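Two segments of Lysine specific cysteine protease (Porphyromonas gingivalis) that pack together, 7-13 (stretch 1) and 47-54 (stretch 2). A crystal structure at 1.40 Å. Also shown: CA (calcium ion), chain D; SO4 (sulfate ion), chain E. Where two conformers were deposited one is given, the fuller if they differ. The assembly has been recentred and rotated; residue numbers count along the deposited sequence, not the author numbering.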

# COMPACT_ATOMS: atom_id res chain seq x y z
N GLU A 7 -11.71 -0.63 3.91
CA GLU A 7 -10.60 -0.72 4.84
C GLU A 7 -9.98 0.64 5.06
O GLU A 7 -9.50 1.26 4.11
CB GLU A 7 -9.54 -1.71 4.36
CG GLU A 7 -8.30 -1.77 5.24
CD GLU A 7 -8.63 -2.19 6.65
OE1 GLU A 7 -8.95 -3.38 6.84
OE2 GLU A 7 -8.58 -1.34 7.56
N THR A 8 -10.07 1.15 6.28
CA THR A 8 -9.57 2.48 6.61
C THR A 8 -8.26 2.43 7.34
O THR A 8 -7.65 3.47 7.54
CB THR A 8 -10.55 3.26 7.50
OG1 THR A 8 -10.64 2.60 8.77
CG2 THR A 8 -11.91 3.37 6.80
N PHE A 9 -7.88 1.25 7.83
CA PHE A 9 -6.73 1.06 8.70
C PHE A 9 -6.83 1.71 10.06
O PHE A 9 -5.91 1.63 10.84
CB PHE A 9 -5.41 1.43 8.01
CG PHE A 9 -5.19 0.63 6.75
CD1 PHE A 9 -4.96 -0.73 6.84
CD2 PHE A 9 -5.38 1.21 5.50
CE1 PHE A 9 -4.86 -1.52 5.69
CE2 PHE A 9 -5.26 0.42 4.35
CZ PHE A 9 -5.00 -0.93 4.45
N GLU A 10 -8.00 2.28 10.38
CA GLU A 10 -8.15 2.97 11.65
C GLU A 10 -8.16 2.00 12.83
O GLU A 10 -7.71 2.38 13.92
CB GLU A 10 -9.39 3.86 11.63
CG GLU A 10 -9.35 4.90 10.52
CD GLU A 10 -8.12 5.77 10.56
OE1 GLU A 10 -7.82 6.38 11.61
OE2 GLU A 10 -7.44 5.89 9.49
N SER A 11 -8.61 0.76 12.59
CA SER A 11 -8.56 -0.30 13.61
C SER A 11 -7.21 -1.02 13.74
O SER A 11 -7.06 -1.92 14.59
CB SER A 11 -9.65 -1.33 13.38
OG SER A 11 -9.28 -2.21 12.33
N SER A 12 -6.23 -0.65 12.92
CA SER A 12 -4.89 -1.21 13.02
C SER A 12 -4.00 -0.29 13.85
O SER A 12 -4.40 0.82 14.21
CB SER A 12 -4.28 -1.37 11.62
OG SER A 12 -4.97 -2.37 10.91
N THR A 13 -2.80 -0.76 14.16
CA THR A 13 -1.88 0.00 15.04
C THR A 13 -0.54 0.31 14.36
O THR A 13 -0.02 -0.51 13.60
CB THR A 13 -1.64 -0.77 16.34
OG1 THR A 13 -2.88 -0.88 17.07
CG2 THR A 13 -0.61 -0.11 17.22
N HIS A 47 -5.11 9.66 4.25
CA HIS A 47 -6.18 10.11 3.36
C HIS A 47 -7.45 10.33 4.19
O HIS A 47 -8.18 11.31 4.01
CB HIS A 47 -6.49 9.09 2.29
CG HIS A 47 -7.56 9.52 1.35
ND1 HIS A 47 -8.80 8.94 1.31
CD2 HIS A 47 -7.57 10.51 0.42
CE1 HIS A 47 -9.55 9.57 0.42
NE2 HIS A 47 -8.81 10.50 -0.16
N GLY A 48 -7.72 9.38 5.08
CA GLY A 48 -8.81 9.50 6.03
C GLY A 48 -8.37 9.10 7.42
O GLY A 48 -7.56 8.21 7.60
N GLY A 49 -8.90 9.75 8.46
CA GLY A 49 -8.48 9.42 9.82
C GLY A 49 -7.00 9.64 10.06
O GLY A 49 -6.43 10.58 9.48
N SER A 50 -6.39 8.80 10.90
CA SER A 50 -4.97 8.95 11.22
C SER A 50 -4.09 7.89 10.58
O SER A 50 -2.87 8.08 10.49
CB SER A 50 -4.72 8.97 12.73
OG SER A 50 -4.97 7.71 13.33
N ASN A 51 -4.68 6.79 10.12
CA ASN A 51 -3.89 5.62 9.72
C ASN A 51 -3.87 5.30 8.22
O ASN A 51 -4.85 5.46 7.51
CB ASN A 51 -4.41 4.39 10.46
CG ASN A 51 -4.09 4.41 11.98
OD1 ASN A 51 -3.55 5.38 12.47
ND2 ASN A 51 -4.41 3.36 12.67
N VAL A 52 -2.73 4.81 7.79
CA VAL A 52 -2.58 4.25 6.42
C VAL A 52 -1.87 2.91 6.51
O VAL A 52 -1.46 2.50 7.58
CB VAL A 52 -1.72 5.20 5.54
CG1 VAL A 52 -2.36 6.62 5.54
CG2 VAL A 52 -0.28 5.21 6.06
N VAL A 53 -1.70 2.23 5.38
CA VAL A 53 -0.72 1.13 5.29
C VAL A 53 0.42 1.57 4.35
O VAL A 53 0.19 2.37 3.42
CB VAL A 53 -1.39 -0.19 4.87
CG1 VAL A 53 -1.77 -0.18 3.37
CG2 VAL A 53 -0.55 -1.43 5.27
N SER A 54 1.63 1.05 4.56
CA SER A 54 2.84 1.59 3.89
C SER A 54 3.75 0.46 3.52
O SER A 54 3.80 -0.56 4.20
CB SER A 54 3.59 2.52 4.86
OG SER A 54 4.16 1.78 5.93
CA CA D . -7.16 5.82 7.14
S SO4 E . -10.86 -0.72 9.86
O1 SO4 E . -11.78 -0.23 10.89
O2 SO4 E . -11.04 -2.18 9.66
O3 SO4 E . -9.52 -0.42 10.28
O4 SO4 E . -11.18 -0.15 8.54
O HOH W 1 -9.38 6.16 6.42

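Stretch 1 has no regular secondary structure through most of its length and folds into a type I β turn from Phe9 to Ser12, closed by a backbone hydrogen bond from Ser12 N to Phe9 O (3.1 Å). It lies against the loop that leads into the strand beginning at Asn51, and the CA atoms come nearest at Glu10 CA and Asn51 CA, 5.4 Å apart. Together the two stretches bury 350 Å².

A calcium ion joins them. Thr8 O, Glu10 OE2 and Asn51 O each lie 2.4 Å from the ion CA, and Gly48 O lies 2.5 Å from it; water 1 and two atoms from elsewhere in the structure complete the shell. Shared coordination accounts for oxygens that would otherwise repel one another, such as Glu10 OE2 and Gly48 O at 3.0 Å.

The Glu10 carboxylate also accepts hydrogen bonds from successive backbone amides, Ser50 N to Glu10 OE1 (2.9 Å) and Asn51 N to Glu10 OE2 (3.0 Å). OE2 thus serves metal and amide at once. The carboxylate passes close to Gly49, where an ideal CB would fall 2.3 Å from Glu10 CD, a clash; the positive phi of Gly49 independently favours glycine.

Asn51 returns a side-chain bond to the turn: its CB points toward stretch 1, and ND2 donates to Phe9 O at 2.9 Å. That carbonyl therefore receives both this amide and the turn-closing Ser12 N. Ser12 O is also 3.0 Å from Asn51 ND2, but the angle is too poor for a hydrogen bond.

The apolar contact is built on Phe9, whose side chain is buried against the strand. Val53 CB sits over one ring face, 3.8 Å from the centroid and 14° off the normal, in a CH-π contact, while Val53 CG1 reaches Phe9 CZ at 3.5 Å.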